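Local coordinates for N-acylhomoserine lactone dependent regulatory protein (Burkholderia cenocepacia, PDB 5L10), which probably binds DNA as a LuxR-family quorum-sensing regulator that responds to N-acylhomoserine lactones, this chain being its autoinducer-binding domain, at residues C12-F26 with S155-L168. Numbering follows the deposited sequence.
Sequences CFDALQRAPTAEAAF and SLSHAAHAYLMPRL
Residues 12-26, from Phe13 round to Ala25, lie along one flank of helix 155-168 and illustrate how two helices joined by a short loop can pack against a third. The first arm, 12-16, runs almost parallel to 155-168, 5° apart with axes 11.3 Å from each other; the second, 22-26, returns nearly antiparallel at 156° and closer, at 8.8 Å. The long helix widens into a pi-type turn at 160-164 and kinks at Pro166 and Arg167, near where the returning arm packs on Leu164 and Arg167.

On the wider side large side chains bridge the gap. Phe13 is a knob in the hole formed by Ser155, His158, Ala159 and Tyr163, its CZ 3.6 Å from Ala159 CB, while His158 ND1 meets the ring edge. Leu16 lays its CB over one face of the Tyr163 ring, a CH-pi contact 4.0 Å from the centroid, and sends CD1 down to Ala159 CB. Gln17 starts away from the helix, but its bend at chi2 (-54°) carries NE2 back to donate to Tyr163 OH at 2.8 Å, the hydroxyl lying near the amide plane and the two flat groups almost perpendicular. Thus the tyrosine is packed on one face, toward the rim, and bonded at its hydroxyl.

Where the backbones close in, small residues suffice: Ala22 CB rests 3.6 Å from Leu168 CD2 and also meets Leu164 CD1, which Ala25 approaches too. Arg167 reaches along the connecting loop; Ala19 O lies over one face of its guanidinium, badly placed for a hydrogen bond. Thr21 OG1 caps the new helix by accepting from Ala24 N.

Within this autoinducer-binding domain, Leu164 packs on Tyr43 and Phe26 on Cys41, both of strand 40-46, and Leu156 and Cys12 meet Ala32 of helix 22-35. The His158 ring meets that of His120 of the second subunit, so this part of helix 143-169 also lies at the dimer interface.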
# COMPACT_ATOMS: atom_id res chain seq x y z
N CYS A 12 -12.80 -8.11 -5.23
CA CYS A 12 -12.70 -7.10 -4.18
C CYS A 12 -12.48 -5.72 -4.78
O CYS A 12 -13.17 -4.76 -4.42
CB CYS A 12 -11.55 -7.46 -3.22
SG CYS A 12 -11.37 -6.33 -1.82
N PHE A 13 -11.53 -5.60 -5.71
CA PHE A 13 -11.18 -4.29 -6.23
C PHE A 13 -12.28 -3.71 -7.12
O PHE A 13 -12.45 -2.49 -7.17
CB PHE A 13 -9.85 -4.36 -6.98
CG PHE A 13 -8.66 -4.24 -6.08
CD1 PHE A 13 -8.03 -3.01 -5.90
CD2 PHE A 13 -8.20 -5.33 -5.37
CE1 PHE A 13 -6.94 -2.90 -5.06
CE2 PHE A 13 -7.12 -5.22 -4.53
CZ PHE A 13 -6.49 -4.00 -4.37
N ASP A 14 -13.03 -4.57 -7.82
CA ASP A 14 -14.16 -4.05 -8.57
C ASP A 14 -15.24 -3.52 -7.64
O ASP A 14 -15.84 -2.48 -7.92
CB ASP A 14 -14.71 -5.14 -9.50
CG ASP A 14 -14.15 -5.05 -10.90
OD1 ASP A 14 -13.01 -4.54 -11.06
OD2 ASP A 14 -14.84 -5.48 -11.85
N ALA A 15 -15.49 -4.22 -6.53
CA ALA A 15 -16.45 -3.72 -5.55
C ALA A 15 -15.98 -2.41 -4.93
O ALA A 15 -16.80 -1.55 -4.60
CB ALA A 15 -16.69 -4.76 -4.46
N LEU A 16 -14.66 -2.23 -4.79
CA LEU A 16 -14.14 -1.01 -4.20
C LEU A 16 -14.25 0.18 -5.14
O LEU A 16 -14.14 1.33 -4.69
CB LEU A 16 -12.68 -1.21 -3.79
CG LEU A 16 -12.45 -2.17 -2.62
CD1 LEU A 16 -10.98 -2.27 -2.28
CD2 LEU A 16 -13.26 -1.75 -1.41
N GLN A 17 -14.47 -0.05 -6.44
CA GLN A 17 -14.72 1.03 -7.38
C GLN A 17 -16.15 1.57 -7.29
O GLN A 17 -16.41 2.65 -7.82
CB GLN A 17 -14.45 0.57 -8.82
CG GLN A 17 -13.04 0.06 -9.05
CD GLN A 17 -11.98 1.05 -8.63
OE1 GLN A 17 -12.10 2.26 -8.88
NE2 GLN A 17 -10.93 0.56 -7.99
N ARG A 18 -17.06 0.85 -6.64
CA ARG A 18 -18.43 1.30 -6.45
C ARG A 18 -18.75 1.45 -4.96
O ARG A 18 -19.88 1.22 -4.53
CB ARG A 18 -19.42 0.35 -7.11
CG ARG A 18 -19.10 0.03 -8.56
CD ARG A 18 -20.08 -0.97 -9.14
NE ARG A 18 -20.14 -2.20 -8.35
CZ ARG A 18 -19.42 -3.29 -8.60
NH1 ARG A 18 -18.57 -3.30 -9.62
NH2 ARG A 18 -19.54 -4.36 -7.83
N ALA A 19 -17.74 1.84 -4.17
CA ALA A 19 -17.88 2.00 -2.72
C ALA A 19 -17.45 3.41 -2.36
O ALA A 19 -16.27 3.65 -2.08
CB ALA A 19 -17.06 0.96 -1.97
N PRO A 20 -18.37 4.37 -2.35
CA PRO A 20 -18.00 5.76 -2.05
C PRO A 20 -17.95 6.08 -0.56
O PRO A 20 -17.70 7.23 -0.21
CB PRO A 20 -19.11 6.56 -2.75
CG PRO A 20 -20.29 5.61 -2.87
CD PRO A 20 -19.83 4.21 -2.51
N THR A 21 -18.18 5.10 0.31
CA THR A 21 -18.20 5.31 1.75
C THR A 21 -17.40 4.20 2.43
O THR A 21 -17.14 3.15 1.84
CB THR A 21 -19.62 5.33 2.31
OG1 THR A 21 -20.23 4.05 2.09
CG2 THR A 21 -20.46 6.39 1.62
N ALA A 22 -17.02 4.45 3.69
CA ALA A 22 -16.33 3.43 4.46
C ALA A 22 -17.26 2.27 4.80
O ALA A 22 -16.80 1.14 4.99
CB ALA A 22 -15.75 4.03 5.74
N GLU A 23 -18.57 2.54 4.87
CA GLU A 23 -19.55 1.49 5.12
C GLU A 23 -19.65 0.53 3.95
O GLU A 23 -19.87 -0.67 4.15
CB GLU A 23 -20.91 2.12 5.43
CG GLU A 23 -20.94 3.01 6.68
CD GLU A 23 -20.24 4.36 6.51
OE1 GLU A 23 -19.13 4.42 5.95
OE2 GLU A 23 -20.80 5.39 6.94
N ALA A 24 -19.49 1.03 2.73
CA ALA A 24 -19.52 0.19 1.54
C ALA A 24 -18.16 -0.38 1.18
O ALA A 24 -18.10 -1.36 0.43
CB ALA A 24 -20.07 0.98 0.35
N ALA A 25 -17.08 0.21 1.68
CA ALA A 25 -15.74 -0.23 1.34
C ALA A 25 -15.23 -1.35 2.23
O ALA A 25 -14.35 -2.11 1.81
CB ALA A 25 -14.75 0.94 1.41
N PHE A 26 -15.76 -1.48 3.45
CA PHE A 26 -15.23 -2.52 4.33
C PHE A 26 -15.67 -3.92 3.94
O PHE A 26 -14.81 -4.82 3.88
CB PHE A 26 -15.56 -2.19 5.79
CG PHE A 26 -15.12 -3.25 6.74
CD1 PHE A 26 -16.05 -4.02 7.40
CD2 PHE A 26 -13.77 -3.51 6.93
CE1 PHE A 26 -15.66 -5.01 8.27
CE2 PHE A 26 -13.36 -4.50 7.79
CZ PHE A 26 -14.31 -5.26 8.46
N SER A 155 -1.94 -6.77 -1.54
CA SER A 155 -3.05 -6.22 -2.31
C SER A 155 -4.14 -5.67 -1.38
O SER A 155 -4.55 -4.51 -1.51
CB SER A 155 -3.61 -7.30 -3.23
OG SER A 155 -4.65 -6.81 -4.03
N LEU A 156 -4.60 -6.49 -0.43
CA LEU A 156 -5.63 -6.04 0.50
C LEU A 156 -5.17 -4.85 1.33
O LEU A 156 -5.96 -3.97 1.66
CB LEU A 156 -6.04 -7.19 1.43
CG LEU A 156 -7.03 -8.20 0.89
CD1 LEU A 156 -7.40 -9.20 1.97
CD2 LEU A 156 -8.25 -7.46 0.38
N SER A 157 -3.89 -4.83 1.69
CA SER A 157 -3.36 -3.75 2.51
C SER A 157 -3.38 -2.43 1.75
O SER A 157 -3.77 -1.39 2.29
CB SER A 157 -1.94 -4.10 2.95
OG SER A 157 -1.39 -3.04 3.70
N HIS A 158 -2.95 -2.45 0.49
CA HIS A 158 -3.07 -1.26 -0.35
C HIS A 158 -4.52 -0.84 -0.49
O HIS A 158 -4.84 0.35 -0.47
CB HIS A 158 -2.45 -1.53 -1.73
CG HIS A 158 -2.82 -0.52 -2.77
ND1 HIS A 158 -4.03 -0.53 -3.42
CD2 HIS A 158 -2.13 0.53 -3.28
CE1 HIS A 158 -4.08 0.47 -4.29
NE2 HIS A 158 -2.93 1.13 -4.22
N ALA A 159 -5.42 -1.82 -0.63
CA ALA A 159 -6.84 -1.50 -0.82
C ALA A 159 -7.42 -0.83 0.42
O ALA A 159 -8.21 0.11 0.30
CB ALA A 159 -7.62 -2.77 -1.15
N ALA A 160 -7.05 -1.30 1.61
CA ALA A 160 -7.57 -0.70 2.83
C ALA A 160 -7.08 0.73 2.98
O ALA A 160 -7.86 1.63 3.34
CB ALA A 160 -7.17 -1.54 4.04
N HIS A 161 -5.80 0.97 2.69
CA HIS A 161 -5.24 2.30 2.87
C HIS A 161 -5.73 3.26 1.79
O HIS A 161 -5.83 4.47 2.04
CB HIS A 161 -3.72 2.21 2.87
CG HIS A 161 -3.18 1.35 3.97
ND1 HIS A 161 -3.76 1.27 5.21
CD2 HIS A 161 -2.11 0.51 4.00
CE1 HIS A 161 -3.08 0.44 5.97
NE2 HIS A 161 -2.07 -0.04 5.26
N ALA A 162 -6.06 2.75 0.60
CA ALA A 162 -6.46 3.61 -0.50
C ALA A 162 -7.96 3.82 -0.58
O ALA A 162 -8.40 4.88 -1.04
CB ALA A 162 -5.95 3.04 -1.83
N TYR A 163 -8.76 2.85 -0.15
CA TYR A 163 -10.20 2.92 -0.31
C TYR A 163 -10.98 3.02 1.00
O TYR A 163 -12.11 3.52 0.98
CB TYR A 163 -10.71 1.69 -1.08
CG TYR A 163 -10.20 1.61 -2.50
CD1 TYR A 163 -10.90 2.20 -3.55
CD2 TYR A 163 -9.02 0.95 -2.80
CE1 TYR A 163 -10.44 2.13 -4.85
CE2 TYR A 163 -8.55 0.87 -4.10
CZ TYR A 163 -9.26 1.46 -5.12
OH TYR A 163 -8.80 1.39 -6.41
N LEU A 164 -10.42 2.57 2.12
CA LEU A 164 -11.12 2.61 3.40
C LEU A 164 -10.64 3.75 4.29
O LEU A 164 -11.46 4.55 4.76
CB LEU A 164 -10.96 1.27 4.13
CG LEU A 164 -11.72 1.15 5.45
CD1 LEU A 164 -13.19 1.38 5.21
CD2 LEU A 164 -11.48 -0.20 6.08
N MSE A 165 -9.34 3.84 4.53
CA MSE A 165 -8.79 4.89 5.39
C MSE A 165 -9.22 6.32 5.01
O MSE A 165 -9.69 7.06 5.87
CB MSE A 165 -7.26 4.79 5.41
CG MSE A 165 -6.57 6.07 5.86
SE MSE A 165 -4.72 5.86 6.43
CE MSE A 165 -3.97 5.04 4.85
N PRO A 166 -9.10 6.72 3.73
CA PRO A 166 -9.50 8.09 3.36
C PRO A 166 -10.97 8.36 3.55
O PRO A 166 -11.35 9.52 3.73
CB PRO A 166 -9.10 8.18 1.88
CG PRO A 166 -9.16 6.79 1.41
CD PRO A 166 -8.64 5.97 2.54
N ARG A 167 -11.82 7.33 3.51
CA ARG A 167 -13.25 7.50 3.72
C ARG A 167 -13.65 7.35 5.18
O ARG A 167 -14.81 7.60 5.52
CB ARG A 167 -14.02 6.52 2.84
CG ARG A 167 -13.51 6.53 1.40
CD ARG A 167 -14.60 6.26 0.39
NE ARG A 167 -14.10 6.40 -0.97
CZ ARG A 167 -13.49 5.43 -1.65
NH1 ARG A 167 -13.07 5.65 -2.89
NH2 ARG A 167 -13.30 4.25 -1.09
N LEU A 168 -12.72 6.93 6.03
CA LEU A 168 -12.87 7.06 7.47
C LEU A 168 -12.38 8.42 7.96
O LEU A 168 -13.03 9.06 8.79
CB LEU A 168 -12.11 5.95 8.19
CG LEU A 168 -12.68 4.54 8.08
CD1 LEU A 168 -11.67 3.52 8.59
CD2 LEU A 168 -13.98 4.43 8.85
O HOH W 1 -18.03 7.28 5.20